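Local coordinates for encapsidation protein (Lactococcus phage asccphi28, PDB 7JQP) that powers the packaging of the phage genome into its capsid as a DNA-translocating ASCE-fold ATPase motor, at the interface of chains A and B. Sequence-based numbering; all coordinates share one arbitrary frame. Chains: chain A/B, Encapsidation protein.

Contacts 1 and 3 are adjoining parts of one surface patch: the C-alpha centres are about 9 Å apart, both draw on helix 237-244 of chain A, and they share B:Ile21 and B:Asp219. Contact 2 lies about 32 Å from contact 1 and about 29 Å from contact 3, where the loop after strand 83-89 of chain A meets the turn between strands 102-109 and 112-115 of chain B. These separated patches, with different surfaces used on each copy, fit a head-to-tail arrangement. The deposited assembly holds five copies, so repetition of this pairing could build a ring of motor subunits.

Contact 1: the interface of chains A and B. Residues chain A 241-242, 244-245; chain B 21, 165, 169, 200-201, 219, 360.
The C-terminal half of helix 237-244 of chain A, with the loop residue A:Asn245, meets helices 164-175, 196-201 and 352-365 of chain B, the start of strand 21-26 and the loop carrying B:Asp219. A:Leu241 points toward chain B with CG anti to the backbone N (chi1 -177°). Its branches divide: CD1 faces the main chain of B:Gly200 and B:Leu201, whereas A:Leu241 CD2 reaches B:Phe165 CZ at 3.9 Å and also approaches B:Leu169. The side chains of A:Asn245 and B:Phe165 cross at about a right angle, yet amide and ring planes are 20° apart, A:Asn245 CG lying 3.5 Å from B:Phe165 CD2. A:Asn245 ND2 donates to the carbonyl O of B:Gly200 at 3.0 Å, in the carbonyl plane and on a lone pair. A second, 3.2 Å bond runs from A:Asn245 ND2 to the carbonyl O of A:Leu241, with the donor above that carbonyl plane. Both acceptors lie close to the amide plane, so together they fix its rotation. B:Gly200 CA covers a face of the B:Phe165 ring, which may help hold ring and acceptor in register. B:Leu169 CD1 packs against A:Gly242 CA at 3.8 Å. The extended A:Lys244 meets B:Asp219 tip to tip, NZ to OD2 at 2.9 Å, a salt bridge with weak hydrogen-bond geometry. The chain A helix lies across helices 164-175 and 196-201, next to the start of strand 21-26, with helix 352-365 near the C-terminus at the border.

Contact 2: the interface of chains A and B. Residues chain A 90-91, 93; chain B 109-110, 112, 114.
Over one face of the B:Arg110 guanidinium, off its centre, lies the amide nitrogen NE2 of A:Gln93, 3.2 Å from the plane, while the carbonyl carbon of A:Ser91 lies in plane at an edge. In this ASCE-fold packaging ATPase the arginine belongs to the beta-turn linking strands 102-109 and 112-115 of chain B, and has a positive phi. Its chain runs extended from CG to NE, carrying the guanidinium to the A:Glu90 to A:Gln93 turn between strands 83-89 and 94-99. B:Arg110 NH2 donates to the carbonyl O of A:Ser91 at 2.8 Å, nearly straight at 162°; the acceptor is in the guanidinium plane, but the donor stands above the carbonyl plane. B:Arg110 NE adds a weak, bent bond to the carbonyl O of A:Glu90 at 2.9 Å. The arginine thus reads main-chain oxygens. A:Gln93 approaches tip to tip, bent at chi2, its amide turned 51° from the guanidinium. The carboxylate of A:Glu90 stands 80° to that guanidinium, with OE2 4.6 Å from B:Arg110 NE, near enough perhaps for a modest electrostatic pull. Bent at chi2, this glutamate turns instead toward B:Lys112, whose NZ forms a long, weak salt bridge to A:Glu90 OE2 at 3.5 Å. The aliphatic part of A:Glu90 runs antiparallel alongside B:Ile109, facing its CG2 branch, and B:Phe114 CZ lies 4.2 Å from A:Glu90 CB.

Contact 3: the interface of chains A and B. Residues chain A 237-238, 240; chain B 20-21, 172, 176, 182, 184, 218-219.
Apolar packing centres on A:Phe238, whose ring, near the N-terminal end of helix 237-244, enters a pocket of chain B's ASCE ATPase fold. Its CG is anti to the carbonyl carbon (chi1 -69°), sending the ring between strands 21-26 and 183-188 and helix 164-175. B:Ile21 CG1 lies over a face of the A:Phe238 ring, 3.8 Å from the centroid, in a CH-pi contact displaced from the centre. At the ring's edge, A:Phe238 CE1 meets B:Leu184 CB at 3.5 Å, and the backbone N of B:Leu184 lies in the ring plane. CG2 of B:Ile172 reaches A:Phe238 CD1 at 3.6 Å from a side chain crossing at about a right angle. The methylenes of B:Lys176 close the opposite flank, B:Lys176 CE lying 3.7 Å from A:Phe238 CD2. A:Phe238 CZ in turn sits in plane at the edge of the B:Phe182 ring, whose face is covered by B:Lys176 CB. Within chain B, B:Arg20 NH1 donates to the carbonyl O of B:Phe182 at 3.2 Å, which may steady that segment.

Charged contacts gather on A:Arg240, bent at chi3. Its NE forms a salt bridge and nearly straight hydrogen bond to B:Asp219 OD1, which lies in the guanidinium plane. A:Arg240 NH2 donates to the carbonyl O of B:Glu218 at 2.8 Å from above the carbonyl plane, in a bent bond (117°). The B:Glu218 carboxylate, 17° from the guanidinium plane, adds a longer salt bridge, B:Glu218 OE2 to A:Arg240 NE at 3.5 Å.

Contact 1: the interface of chains A and B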
# COMPACT_ATOMS: atom_id res chain seq x y z
N LEU A 241 29.43 -23.33 14.56
CA LEU A 241 28.47 -22.36 15.07
C LEU A 241 27.05 -22.79 14.75
O LEU A 241 26.15 -22.65 15.59
CB LEU A 241 28.77 -20.98 14.47
CG LEU A 241 27.89 -19.84 14.97
CD1 LEU A 241 28.14 -19.57 16.45
CD2 LEU A 241 28.15 -18.59 14.15
N GLY A 242 26.82 -23.30 13.54
CA GLY A 242 25.49 -23.78 13.20
C GLY A 242 25.06 -24.96 14.05
O GLY A 242 23.91 -25.05 14.47
N LYS A 244 25.96 -25.57 17.07
CA LYS A 244 25.65 -25.13 18.42
C LYS A 244 24.24 -24.56 18.52
O LYS A 244 23.58 -24.71 19.56
CB LYS A 244 26.65 -24.09 18.91
CG LYS A 244 28.05 -24.63 19.12
CD LYS A 244 28.96 -23.60 19.76
CE LYS A 244 30.37 -24.15 19.95
NZ LYS A 244 31.18 -23.33 20.89
N ASN A 245 23.75 -23.93 17.46
CA ASN A 245 22.39 -23.41 17.44
C ASN A 245 21.45 -24.54 17.05
O ASN A 245 21.43 -24.97 15.89
CB ASN A 245 22.27 -22.23 16.48
CG ASN A 245 22.75 -20.93 17.10
OD1 ASN A 245 21.95 -20.07 17.49
ND2 ASN A 245 24.06 -20.77 17.21
N ILE B 21 35.87 -15.79 11.92
CA ILE B 21 34.69 -15.04 12.34
C ILE B 21 35.13 -13.97 13.32
O ILE B 21 35.80 -14.28 14.31
CB ILE B 21 33.63 -15.96 12.98
CG1 ILE B 21 33.19 -17.03 11.98
CG2 ILE B 21 32.44 -15.14 13.47
CD1 ILE B 21 32.21 -18.03 12.55
N PHE B 165 18.83 -15.44 14.10
CA PHE B 165 20.08 -16.17 13.93
C PHE B 165 19.91 -17.35 12.98
O PHE B 165 20.82 -17.66 12.20
CB PHE B 165 20.60 -16.65 15.28
CG PHE B 165 22.10 -16.72 15.35
CD1 PHE B 165 22.85 -15.56 15.47
CD2 PHE B 165 22.76 -17.93 15.26
CE1 PHE B 165 24.23 -15.61 15.52
CE2 PHE B 165 24.14 -17.99 15.31
CZ PHE B 165 24.88 -16.83 15.44
N LEU B 169 22.18 -17.84 9.79
CA LEU B 169 22.96 -19.03 9.51
C LEU B 169 22.61 -19.63 8.15
O LEU B 169 23.49 -20.12 7.44
CB LEU B 169 22.75 -20.07 10.61
CG LEU B 169 23.40 -19.78 11.96
CD1 LEU B 169 23.02 -20.85 12.97
CD2 LEU B 169 24.91 -19.68 11.83
N GLY B 200 23.15 -16.30 19.70
CA GLY B 200 23.60 -17.27 18.72
C GLY B 200 25.09 -17.50 18.78
O GLY B 200 25.56 -18.64 18.70
N LEU B 201 25.87 -16.43 18.92
CA LEU B 201 27.32 -16.58 19.03
C LEU B 201 27.71 -17.30 20.31
O LEU B 201 28.69 -18.05 20.32
CB LEU B 201 28.01 -15.22 18.98
CG LEU B 201 28.11 -14.49 17.64
CD1 LEU B 201 28.81 -13.15 17.84
CD2 LEU B 201 28.84 -15.33 16.61
N ASP B 219 34.99 -20.63 18.11
CA ASP B 219 34.49 -20.46 16.74
C ASP B 219 34.54 -19.03 16.23
O ASP B 219 34.24 -18.80 15.05
CB ASP B 219 33.03 -20.95 16.65
CG ASP B 219 32.80 -22.25 17.38
OD1 ASP B 219 33.52 -23.23 17.11
OD2 ASP B 219 31.90 -22.28 18.25
N LYS B 360 19.05 -18.52 23.83
CA LYS B 360 18.83 -19.21 22.57
C LYS B 360 17.40 -19.71 22.46
O LYS B 360 16.76 -19.58 21.41
CB LYS B 360 19.80 -20.39 22.43
CG LYS B 360 21.25 -20.02 22.14
CD LYS B 360 22.01 -21.27 21.71
CE LYS B 360 23.44 -20.97 21.28
NZ LYS B 360 24.14 -20.08 22.25

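Contact 2: the interface of chains A and B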
# COMPACT_ATOMS: atom_id res chain seq x y z
N GLU A 90 23.01 -6.57 -16.28
CA GLU A 90 22.32 -6.39 -15.01
C GLU A 90 21.29 -5.28 -15.07
O GLU A 90 20.26 -5.35 -14.39
CB GLU A 90 23.35 -6.11 -13.90
CG GLU A 90 22.76 -5.96 -12.51
CD GLU A 90 22.18 -7.25 -11.96
OE1 GLU A 90 22.65 -8.34 -12.37
OE2 GLU A 90 21.26 -7.18 -11.12
N SER A 91 21.53 -4.24 -15.88
CA SER A 91 20.62 -3.10 -15.91
C SER A 91 19.27 -3.49 -16.50
O SER A 91 18.22 -3.13 -15.95
CB SER A 91 21.24 -1.95 -16.71
OG SER A 91 21.65 -2.38 -18.00
N GLN A 93 18.27 -6.64 -16.83
CA GLN A 93 17.89 -7.96 -16.31
C GLN A 93 17.65 -8.94 -17.46
O GLN A 93 16.69 -9.71 -17.46
CB GLN A 93 16.67 -7.85 -15.40
CG GLN A 93 16.88 -6.98 -14.16
CD GLN A 93 17.67 -7.67 -13.07
OE1 GLN A 93 18.33 -8.68 -13.31
NE2 GLN A 93 17.60 -7.14 -11.86
N ILE B 109 25.43 -1.07 -10.20
CA ILE B 109 24.16 -1.35 -10.86
C ILE B 109 23.21 -1.97 -9.84
O ILE B 109 23.57 -2.94 -9.16
CB ILE B 109 24.32 -2.27 -12.08
CG1 ILE B 109 25.09 -1.55 -13.19
CG2 ILE B 109 22.96 -2.76 -12.57
CD1 ILE B 109 24.38 -0.34 -13.76
N ARG B 110 21.99 -1.43 -9.76
CA ARG B 110 20.97 -1.94 -8.85
C ARG B 110 21.60 -2.16 -7.47
O ARG B 110 22.04 -1.19 -6.84
CB ARG B 110 20.34 -3.20 -9.43
CG ARG B 110 19.53 -2.92 -10.72
CD ARG B 110 19.15 -4.18 -11.48
NE ARG B 110 18.35 -3.92 -12.68
CZ ARG B 110 17.03 -3.77 -12.69
NH1 ARG B 110 16.34 -3.82 -11.56
NH2 ARG B 110 16.39 -3.55 -13.84
N LYS B 112 24.30 -4.25 -6.84
CA LYS B 112 25.60 -4.88 -7.05
C LYS B 112 26.63 -3.84 -7.48
O LYS B 112 26.29 -2.81 -8.07
CB LYS B 112 25.53 -5.98 -8.11
CG LYS B 112 24.64 -7.16 -7.73
CD LYS B 112 24.66 -8.22 -8.83
CE LYS B 112 23.81 -9.43 -8.46
NZ LYS B 112 22.35 -9.14 -8.44
N PHE B 114 30.33 -3.73 -9.67
CA PHE B 114 31.14 -4.48 -10.63
C PHE B 114 32.49 -3.82 -10.86
O PHE B 114 32.58 -2.60 -11.01
CB PHE B 114 30.39 -4.61 -11.98
CG PHE B 114 29.15 -5.45 -11.90
CD1 PHE B 114 27.95 -4.93 -11.45
CD2 PHE B 114 29.18 -6.77 -12.30
CE1 PHE B 114 26.82 -5.72 -11.37
CE2 PHE B 114 28.06 -7.56 -12.24
CZ PHE B 114 26.87 -7.04 -11.78

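Contact 3: the interface of chains A and B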
# COMPACT_ATOMS: atom_id res chain seq x y z
N PRO A 237 34.77 -23.13 11.46
CA PRO A 237 34.00 -22.56 12.57
C PRO A 237 32.55 -22.32 12.21
O PRO A 237 31.66 -22.49 13.06
CB PRO A 237 34.72 -21.24 12.88
CG PRO A 237 36.05 -21.35 12.21
CD PRO A 237 35.85 -22.23 11.02
N PHE A 238 32.27 -21.92 10.97
CA PHE A 238 30.90 -21.65 10.56
C PHE A 238 30.02 -22.87 10.76
O PHE A 238 28.86 -22.76 11.16
CB PHE A 238 30.86 -21.18 9.10
CG PHE A 238 31.47 -19.82 8.89
CD1 PHE A 238 30.74 -18.68 9.15
CD2 PHE A 238 32.76 -19.68 8.41
CE1 PHE A 238 31.29 -17.42 8.97
CE2 PHE A 238 33.32 -18.43 8.22
CZ PHE A 238 32.58 -17.30 8.50
N ARG A 240 30.60 -25.34 12.98
CA ARG A 240 30.44 -25.56 14.42
C ARG A 240 29.41 -24.59 15.01
O ARG A 240 28.61 -24.97 15.86
CB ARG A 240 31.77 -25.41 15.15
CG ARG A 240 32.84 -26.42 14.76
CD ARG A 240 33.99 -26.41 15.75
NE ARG A 240 34.61 -25.09 15.88
CZ ARG A 240 35.76 -24.73 15.31
NH1 ARG A 240 36.45 -25.59 14.56
NH2 ARG A 240 36.23 -23.51 15.50
N ARG B 20 38.16 -17.24 11.51
CA ARG B 20 37.51 -16.68 10.34
C ARG B 20 36.26 -15.87 10.66
O ARG B 20 35.65 -15.31 9.74
CB ARG B 20 37.15 -17.81 9.37
CG ARG B 20 38.34 -18.58 8.84
CD ARG B 20 37.92 -19.57 7.78
NE ARG B 20 39.07 -20.07 7.03
CZ ARG B 20 39.67 -19.38 6.06
NH1 ARG B 20 39.23 -18.17 5.74
NH2 ARG B 20 40.71 -19.89 5.42
N ILE B 21 35.87 -15.79 11.92
CA ILE B 21 34.69 -15.04 12.34
C ILE B 21 35.13 -13.97 13.32
O ILE B 21 35.80 -14.28 14.31
CB ILE B 21 33.63 -15.96 12.98
CG1 ILE B 21 33.19 -17.03 11.98
CG2 ILE B 21 32.44 -15.14 13.47
CD1 ILE B 21 32.21 -18.03 12.55
N ILE B 172 24.46 -17.63 5.60
CA ILE B 172 25.88 -17.99 5.60
C ILE B 172 26.10 -19.25 4.77
O ILE B 172 27.04 -19.33 3.97
CB ILE B 172 26.39 -18.17 7.04
CG1 ILE B 172 26.15 -16.92 7.89
CG2 ILE B 172 27.88 -18.51 7.03
CD1 ILE B 172 27.16 -15.81 7.67
N LYS B 176 28.12 -19.32 1.35
CA LYS B 176 29.36 -20.06 1.55
C LYS B 176 29.07 -21.55 1.42
O LYS B 176 28.44 -22.13 2.31
CB LYS B 176 29.94 -19.76 2.94
CG LYS B 176 31.27 -20.45 3.25
CD LYS B 176 31.47 -20.54 4.76
CE LYS B 176 32.70 -21.36 5.13
NZ LYS B 176 32.63 -22.77 4.67
N PHE B 182 36.57 -18.30 3.67
CA PHE B 182 35.42 -17.41 3.83
C PHE B 182 35.60 -16.66 5.15
O PHE B 182 36.16 -17.20 6.11
CB PHE B 182 34.09 -18.19 3.81
CG PHE B 182 32.89 -17.31 3.60
CD1 PHE B 182 32.45 -17.00 2.33
CD2 PHE B 182 32.18 -16.82 4.69
CE1 PHE B 182 31.34 -16.19 2.13
CE2 PHE B 182 31.07 -16.02 4.50
CZ PHE B 182 30.65 -15.71 3.22
N LEU B 184 33.66 -13.70 7.97
CA LEU B 184 32.49 -12.97 8.45
C LEU B 184 32.96 -11.84 9.36
O LEU B 184 33.70 -12.09 10.32
CB LEU B 184 31.53 -13.90 9.19
CG LEU B 184 30.38 -13.25 9.96
CD1 LEU B 184 29.46 -12.48 9.02
CD2 LEU B 184 29.59 -14.31 10.73
N GLU B 218 36.35 -20.37 20.64
CA GLU B 218 36.55 -21.54 19.79
C GLU B 218 36.16 -21.25 18.34
O GLU B 218 36.89 -21.60 17.41
CB GLU B 218 35.72 -22.70 20.34
CG GLU B 218 36.00 -24.04 19.69
CD GLU B 218 34.93 -25.07 20.00
OE1 GLU B 218 34.16 -24.87 20.96
OE2 GLU B 218 34.86 -26.09 19.28
N ASP B 219 34.99 -20.63 18.11
CA ASP B 219 34.49 -20.46 16.74
C ASP B 219 34.54 -19.03 16.23
O ASP B 219 34.24 -18.80 15.05
CB ASP B 219 33.03 -20.95 16.65
CG ASP B 219 32.80 -22.25 17.38
OD1 ASP B 219 33.52 -23.23 17.11
OD2 ASP B 219 31.90 -22.28 18.25